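Local coordinates for protein lactaldehyde dehydrogenase (Methanocaldococcus jannaschii, PDB 3PQA) that oxidises lactaldehyde to lactate with NAD as the preferred electron acceptor, a step in coenzyme F420 biosynthesis, and works as a homotetramer, at residues Y46-V49 with M50-L53; G272-C275 with I276-G279; K231-G234 with F235-I238. All coordinates share one frame; numbering follows the deposited sequence.

Contact 1 of 3, residues Y46-V49 with M50-L53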
loop_
_atom_site.group_PDB
_atom_site.type_symbol
_atom_site.label_atom_id
_atom_site.label_comp_id
_atom_site.label_asym_id
_atom_site.label_seq_id
_atom_site.Cartn_x
_atom_site.Cartn_y
_atom_site.Cartn_z
ATOM N N TYR B 46 -16.237 2.789 29.377
ATOM C CA TYR B 46 -16.531 1.849 28.294
ATOM C C TYR B 46 -15.430 1.712 27.252
ATOM O O TYR B 46 -15.635 1.064 26.218
ATOM C CB TYR B 46 -17.844 2.221 27.618
ATOM C CG TYR B 46 -19.022 2.052 28.535
ATOM C CD1 TYR B 46 -19.508 0.782 28.855
ATOM C CD2 TYR B 46 -19.641 3.159 29.091
ATOM C CE1 TYR B 46 -20.597 0.637 29.718
ATOM C CE2 TYR B 46 -20.725 3.030 29.938
ATOM C CZ TYR B 46 -21.201 1.777 30.242
ATOM O OH TYR B 46 -22.276 1.684 31.089
ATOM N N LYS B 47 -14.266 2.298 27.532
ATOM C CA LYS B 47 -13.113 2.238 26.611
ATOM C C LYS B 47 -12.659 0.810 26.336
ATOM O O LYS B 47 -12.350 0.466 25.193
ATOM C CB LYS B 47 -11.942 3.071 27.138
ATOM C CG LYS B 47 -12.177 4.577 27.074
ATOM C CD LYS B 47 -11.018 5.369 27.699
ATOM C CE LYS B 47 -9.805 5.479 26.756
ATOM N NZ LYS B 47 -8.665 6.194 27.421
ATOM N N GLU B 48 -12.616 -0.016 27.380
ATOM C CA GLU B 48 -12.236 -1.423 27.216
ATOM C C GLU B 48 -13.225 -2.221 26.381
ATOM O O GLU B 48 -12.816 -3.008 25.522
ATOM C CB GLU B 48 -11.964 -2.097 28.567
ATOM C CG GLU B 48 -10.576 -1.771 29.102
ATOM C CD GLU B 48 -9.467 -2.173 28.127
ATOM O OE1 GLU B 48 -8.730 -1.289 27.648
ATOM O OE2 GLU B 48 -9.335 -3.380 27.836
ATOM N N VAL B 49 -14.519 -2.014 26.630
ATOM C CA VAL B 49 -15.575 -2.657 25.846
ATOM C C VAL B 49 -15.467 -2.349 24.351
ATOM O O VAL B 49 -15.496 -3.277 23.520
ATOM C CB VAL B 49 -17.000 -2.320 26.385
ATOM C CG1 VAL B 49 -18.082 -2.720 25.378
ATOM C CG2 VAL B 49 -17.242 -3.026 27.689
ATOM N N MET B 50 -15.338 -1.063 24.010
ATOM C CA MET B 50 -15.179 -0.653 22.607
ATOM C C MET B 50 -13.881 -1.176 21.977
ATOM O O MET B 50 -13.880 -1.625 20.821
ATOM C CB MET B 50 -15.213 0.871 22.450
ATOM C CG MET B 50 -16.525 1.476 21.960
ATOM S SD MET B 50 -17.569 0.525 20.840
ATOM C CE MET B 50 -16.684 0.714 19.307
ATOM N N LYS B 51 -12.780 -1.082 22.719
ATOM C CA LYS B 51 -11.462 -1.515 22.230
ATOM C C LYS B 51 -11.472 -3.001 21.859
ATOM O O LYS B 51 -10.765 -3.430 20.942
ATOM C CB LYS B 51 -10.394 -1.232 23.283
ATOM C CG LYS B 51 -8.985 -1.671 22.912
ATOM C CD LYS B 51 -8.071 -1.453 24.094
ATOM C CE LYS B 51 -6.641 -1.787 23.753
ATOM N NZ LYS B 51 -5.812 -1.640 24.976
ATOM N N ASN B 52 -12.285 -3.773 22.559
ATOM C CA ASN B 52 -12.319 -5.219 22.347
ATOM C C ASN B 52 -13.488 -5.731 21.542
ATOM O O ASN B 52 -13.628 -6.933 21.369
ATOM C CB ASN B 52 -12.247 -5.965 23.677
ATOM C CG ASN B 52 -10.922 -5.798 24.349
ATOM O OD1 ASN B 52 -9.902 -6.245 23.849
ATOM N ND2 ASN B 52 -10.921 -5.147 25.471
ATOM N N LEU B 53 -14.315 -4.836 21.031
ATOM C CA LEU B 53 -15.434 -5.247 20.200
ATOM C C LEU B 53 -14.900 -5.928 18.941
ATOM O O LEU B 53 -14.043 -5.365 18.257
ATOM C CB LEU B 53 -16.273 -4.034 19.807
ATOM C CG LEU B 53 -17.775 -4.259 19.725
ATOM C CD1 LEU B 53 -18.306 -4.607 21.119
ATOM C CD2 LEU B 53 -18.459 -3.016 19.194
#
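Met50 N donates to Tyr46 O at 3.1 Å, and the next amide along repeats the i to i+4 hydrogen bond from Lys51 to Lys47, building the short helix 47-51 with Tyr46 at its N-cap position. The same spacing carries on to Asn52, where a side chain joins in. Glu48 O accepts from Asn52 N at 3.1 Å and from Asn52 ND2 at 2.9 Å, the two donors arriving from opposite faces of the carbonyl plane. Asn52 CG stands anti to its own carbonyl carbon (chi1 -68°), which sets it beside the residue's own backbone N and lets ND2 reach back to Glu48 O. Neither bond is straight: the N-H...O angle at ND2 is 132°, and Glu48 O lies out of the amide plane. The carboxylate of Glu48, brought round by a bend at chi2, is turned 67° from that amide, and its OE2 accepts a further, weak bond from Asn52 ND2. Its other oxygen serves Lys51, whose fully extended chain runs alongside Glu48 in the same direction; Glu48 OE1 rests 3.6 Å from Lys51 CD, and the salt bridge to NZ is long. Glu415 of a second subunit packs on both these residues. Met50 and Leu53 are buried, against Val193 and Val189, while Tyr46 and Val49 lean on Pro190. Lys47 NZ is hydrogen-bonded to Asn215 OD1. Beyond the helix, Leu53 CD1 comes to 3.9 Å from Val49 O.

Contact 2 of 3, residues G272-C275 with I276-G279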
loop_
_atom_site.group_PDB
_atom_site.type_symbol
_atom_site.label_atom_id
_atom_site.label_comp_id
_atom_site.label_asym_id
_atom_site.label_seq_id
_atom_site.Cartn_x
_atom_site.Cartn_y
_atom_site.Cartn_z
ATOM N N GLY B 272 -24.169 28.847 -0.295
ATOM C CA GLY B 272 -22.755 29.127 -0.062
ATOM C C GLY B 272 -22.223 28.757 1.321
ATOM O O GLY B 272 -21.096 29.127 1.673
ATOM N N GLN B 273 -23.016 28.027 2.111
ATOM C CA GLN B 273 -22.611 27.660 3.472
ATOM C C GLN B 273 -21.876 26.317 3.468
ATOM O O GLN B 273 -22.227 25.396 4.210
ATOM C CB GLN B 273 -23.814 27.612 4.418
ATOM C CG GLN B 273 -24.618 28.899 4.418
ATOM C CD GLN B 273 -25.867 28.805 5.268
ATOM O OE1 GLN B 273 -25.953 29.437 6.326
ATOM N NE2 GLN B 273 -26.831 28.006 4.830
ATOM N N VAL B 274 -20.860 26.208 2.613
ATOM C CA VAL B 274 -20.039 24.991 2.553
ATOM C C VAL B 274 -18.575 25.400 2.704
ATOM O O VAL B 274 -18.159 26.435 2.162
ATOM C CB VAL B 274 -20.238 24.192 1.232
ATOM C CG1 VAL B 274 -19.724 22.750 1.385
ATOM C CG2 VAL B 274 -21.695 24.191 0.784
ATOM N N CYS B 275 -17.787 24.614 3.439
ATOM C CA CYS B 275 -16.391 25.004 3.640
ATOM C C CYS B 275 -15.643 25.119 2.316
ATOM O O CYS B 275 -14.676 25.861 2.232
ATOM C CB CYS B 275 -15.644 24.064 4.570
ATOM S SG CYS B 275 -15.657 22.405 4.030
ATOM N N ILE B 276 -16.090 24.375 1.297
ATOM C CA ILE B 276 -15.456 24.403 -0.035
ATOM C C ILE B 276 -16.247 25.181 -1.114
ATOM O O ILE B 276 -15.942 25.088 -2.311
ATOM C CB ILE B 276 -15.085 22.976 -0.536
ATOM C CG1 ILE B 276 -16.272 22.019 -0.421
ATOM C CG2 ILE B 276 -13.867 22.446 0.226
ATOM C CD1 ILE B 276 -15.984 20.617 -0.962
ATOM N N SER B 277 -17.249 25.947 -0.674
ATOM C CA SER B 277 -17.977 26.881 -1.541
ATOM C C SER B 277 -17.036 27.852 -2.243
ATOM O O SER B 277 -15.959 28.187 -1.736
ATOM C CB SER B 277 -18.988 27.714 -0.725
ATOM O OG SER B 277 -20.018 26.900 -0.197
ATOM N N VAL B 278 -17.435 28.270 -3.436
ATOM C CA VAL B 278 -16.670 29.230 -4.212
ATOM C C VAL B 278 -16.564 30.524 -3.394
ATOM O O VAL B 278 -17.586 31.095 -2.989
ATOM C CB VAL B 278 -17.374 29.511 -5.564
ATOM C CG1 VAL B 278 -16.754 30.730 -6.296
ATOM C CG2 VAL B 278 -17.355 28.242 -6.449
ATOM N N GLY B 279 -15.327 30.967 -3.162
ATOM C CA GLY B 279 -15.036 32.191 -2.394
ATOM C C GLY B 279 -14.676 33.368 -3.279
ATOM O O GLY B 279 -14.920 34.531 -2.914
#
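A type I beta turn, Val274 to Ser277, carries Cys275, which by similarity is the catalytic cysteine of this aldehyde dehydrogenase, at its second position. Ser277 N closes the turn on Val274 O at 3.0 Å, approaching well above the carbonyl plane. Ser277 also reaches back with its side chain. With OG anti to its own carbonyl carbon (chi1 -66°), the hydroxyl tucks inside the turn, Ser277 OG lying 3.0 Å from Val274 O and 3.1 Å from Gly272 O, so its proton is not assigned to either. Val274 CB lies 3.1 Å from Ser277 OG. The side chains of Val274 and Ile276 cross obliquely, CG1 of Val274 4.0 Å from CG1 of Ile276, and Cys275 SG lies 4.2 Å from Ile276 CG2. With Ile276 cut back to an alanine, Val274 CG1 and Cys275 SG would probably both lose their apolar neighbour, and a gap would be likely to open toward Leu395. Asn246 ND2 is hydrogen-bonded to both Cys275 O and Ser277 O, and Glu241, also catalytic by similarity, has its side chain about 6 Å from that of Cys275. The turn follows helix 256-268 and leads into strand 278-284, which pairs in parallel with strand 246-250, while Val278 packs back on the helix at Leu263.

Contact 3 of 3, residues K231-G234 with F235-I238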
loop_
_atom_site.group_PDB
_atom_site.type_symbol
_atom_site.label_atom_id
_atom_site.label_comp_id
_atom_site.label_asym_id
_atom_site.label_seq_id
_atom_site.Cartn_x
_atom_site.Cartn_y
_atom_site.Cartn_z
ATOM N N LYS B 231 -4.923 25.914 20.679
ATOM C CA LYS B 231 -4.380 26.577 21.877
ATOM C C LYS B 231 -4.925 26.016 23.199
ATOM O O LYS B 231 -4.377 26.300 24.268
ATOM C CB LYS B 231 -4.610 28.097 21.822
ATOM C CG LYS B 231 -4.048 28.772 20.575
ATOM C CD LYS B 231 -4.286 30.282 20.596
ATOM C CE LYS B 231 -4.098 30.903 19.216
ATOM N NZ LYS B 231 -2.818 30.487 18.548
ATOM N N LYS B 232 -5.991 25.225 23.132
ATOM C CA LYS B 232 -6.663 24.755 24.348
ATOM C C LYS B 232 -6.686 23.238 24.524
ATOM O O LYS B 232 -6.932 22.756 25.634
ATOM C CB LYS B 232 -8.106 25.271 24.395
ATOM C CG LYS B 232 -8.254 26.740 24.736
ATOM C CD LYS B 232 -9.706 27.181 24.583
ATOM C CE LYS B 232 -10.629 26.508 25.603
ATOM N NZ LYS B 232 -10.841 27.256 26.888
ATOM N N ALA B 233 -6.449 22.491 23.443
ATOM C CA ALA B 233 -6.596 21.033 23.468
ATOM C C ALA B 233 -5.566 20.321 24.348
ATOM O O ALA B 233 -5.887 19.315 24.989
ATOM C CB ALA B 233 -6.577 20.461 22.040
ATOM N N GLY B 234 -4.340 20.839 24.383
ATOM C CA GLY B 234 -3.275 20.202 25.154
ATOM C C GLY B 234 -2.790 18.928 24.483
ATOM O O GLY B 234 -2.774 18.828 23.248
ATOM N N PHE B 235 -2.421 17.946 25.301
ATOM C CA PHE B 235 -1.848 16.695 24.815
ATOM C C PHE B 235 -2.940 15.747 24.280
ATOM O O PHE B 235 -3.331 14.787 24.939
ATOM C CB PHE B 235 -1.052 16.032 25.943
ATOM C CG PHE B 235 0.070 15.132 25.478
ATOM C CD1 PHE B 235 -0.114 14.219 24.441
ATOM C CD2 PHE B 235 1.305 15.169 26.120
ATOM C CE1 PHE B 235 0.921 13.373 24.039
ATOM C CE2 PHE B 235 2.341 14.330 25.719
ATOM C CZ PHE B 235 2.145 13.432 24.682
ATOM N N LYS B 236 -3.405 16.023 23.070
ATOM C CA LYS B 236 -4.421 15.234 22.398
ATOM C C LYS B 236 -4.006 15.182 20.942
ATOM O O LYS B 236 -3.324 16.098 20.470
ATOM C CB LYS B 236 -5.777 15.947 22.450
ATOM C CG LYS B 236 -6.436 16.023 23.805
ATOM C CD LYS B 236 -7.848 16.617 23.680
ATOM C CE LYS B 236 -8.544 16.653 25.024
ATOM N NZ LYS B 236 -7.812 17.495 25.987
ATOM N N LYS B 237 -4.433 14.135 20.233
ATOM C CA LYS B 237 -4.417 14.127 18.763
ATOM C C LYS B 237 -5.479 15.103 18.296
ATOM O O LYS B 237 -6.546 15.183 18.901
ATOM C CB LYS B 237 -4.724 12.728 18.209
ATOM C CG LYS B 237 -3.502 11.829 18.015
ATOM C CD LYS B 237 -3.815 10.547 17.205
ATOM C CE LYS B 237 -3.490 10.683 15.713
ATOM N NZ LYS B 237 -3.391 9.333 15.031
ATOM N N ILE B 238 -5.183 15.856 17.238
ATOM C CA ILE B 238 -6.086 16.903 16.752
ATOM C C ILE B 238 -6.293 16.788 15.252
ATOM O O ILE B 238 -5.328 16.769 14.491
ATOM C CB ILE B 238 -5.524 18.320 17.048
ATOM C CG1 ILE B 238 -5.297 18.506 18.547
ATOM C CG2 ILE B 238 -6.473 19.404 16.511
ATOM C CD1 ILE B 238 -4.419 19.701 18.888
#
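Ala233 and Ile238 meet methyl to methyl, Ala233 CB 3.9 Å from Ile238 CD1, where the chain turns from helix 223-232 into strand 237-241 of a beta-alpha-beta unit in the Rossmann-like NAD-binding domain. This is the close-packed side, and Lys236 adds to it. Its chain runs extended from CB to CE beside Ala233 O, Lys236 CG at 3.5 Å from that oxygen, and then bends at chi4 (61°) to bring the ammonium round. NZ donates to Ala233 O in the carbonyl plane and to Val209 O as well, so the buried charge is met by backbone carbonyls. Gly234, just past the helix, has positive phi (73°), a conformation that favours glycine. The solvent side is looser: Lys231 and Lys232 stand exposed near the end of the helix, Lys232 paired with Asp206, and neither touches 235-238. Phe235, whose side chain is directed away from 231-234, meets Lys439 of a second subunit. Phe235 is also the centre of an inverse gamma turn, whose closing bond runs from Lys236 N to Gly234 O at 2.9 Å.

How the contacts relate
Along the chain the order is contact 1, contact 3, contact 2, and the three do not touch. Contacts 1 and 3 are the nearest pair, centres about 23 Å and nearest atoms about 10 Å apart; both reach a second subunit, so they lie toward an interface of the tetramer. Contact 3 leads into strand 237-241, in the mixed sheet that also holds strands 122-138 and 216-220; contact 1 packs beside strand 122-138. Contact 2 feeds strand 278-284 of the other large sheet, its centre about 27 Å from the centre of contact 3 and about 38 Å from that of contact 1. Strand 237-241 ends at Glu241, catalytic by similarity like Cys275, so the active site probably lies between the two sheets.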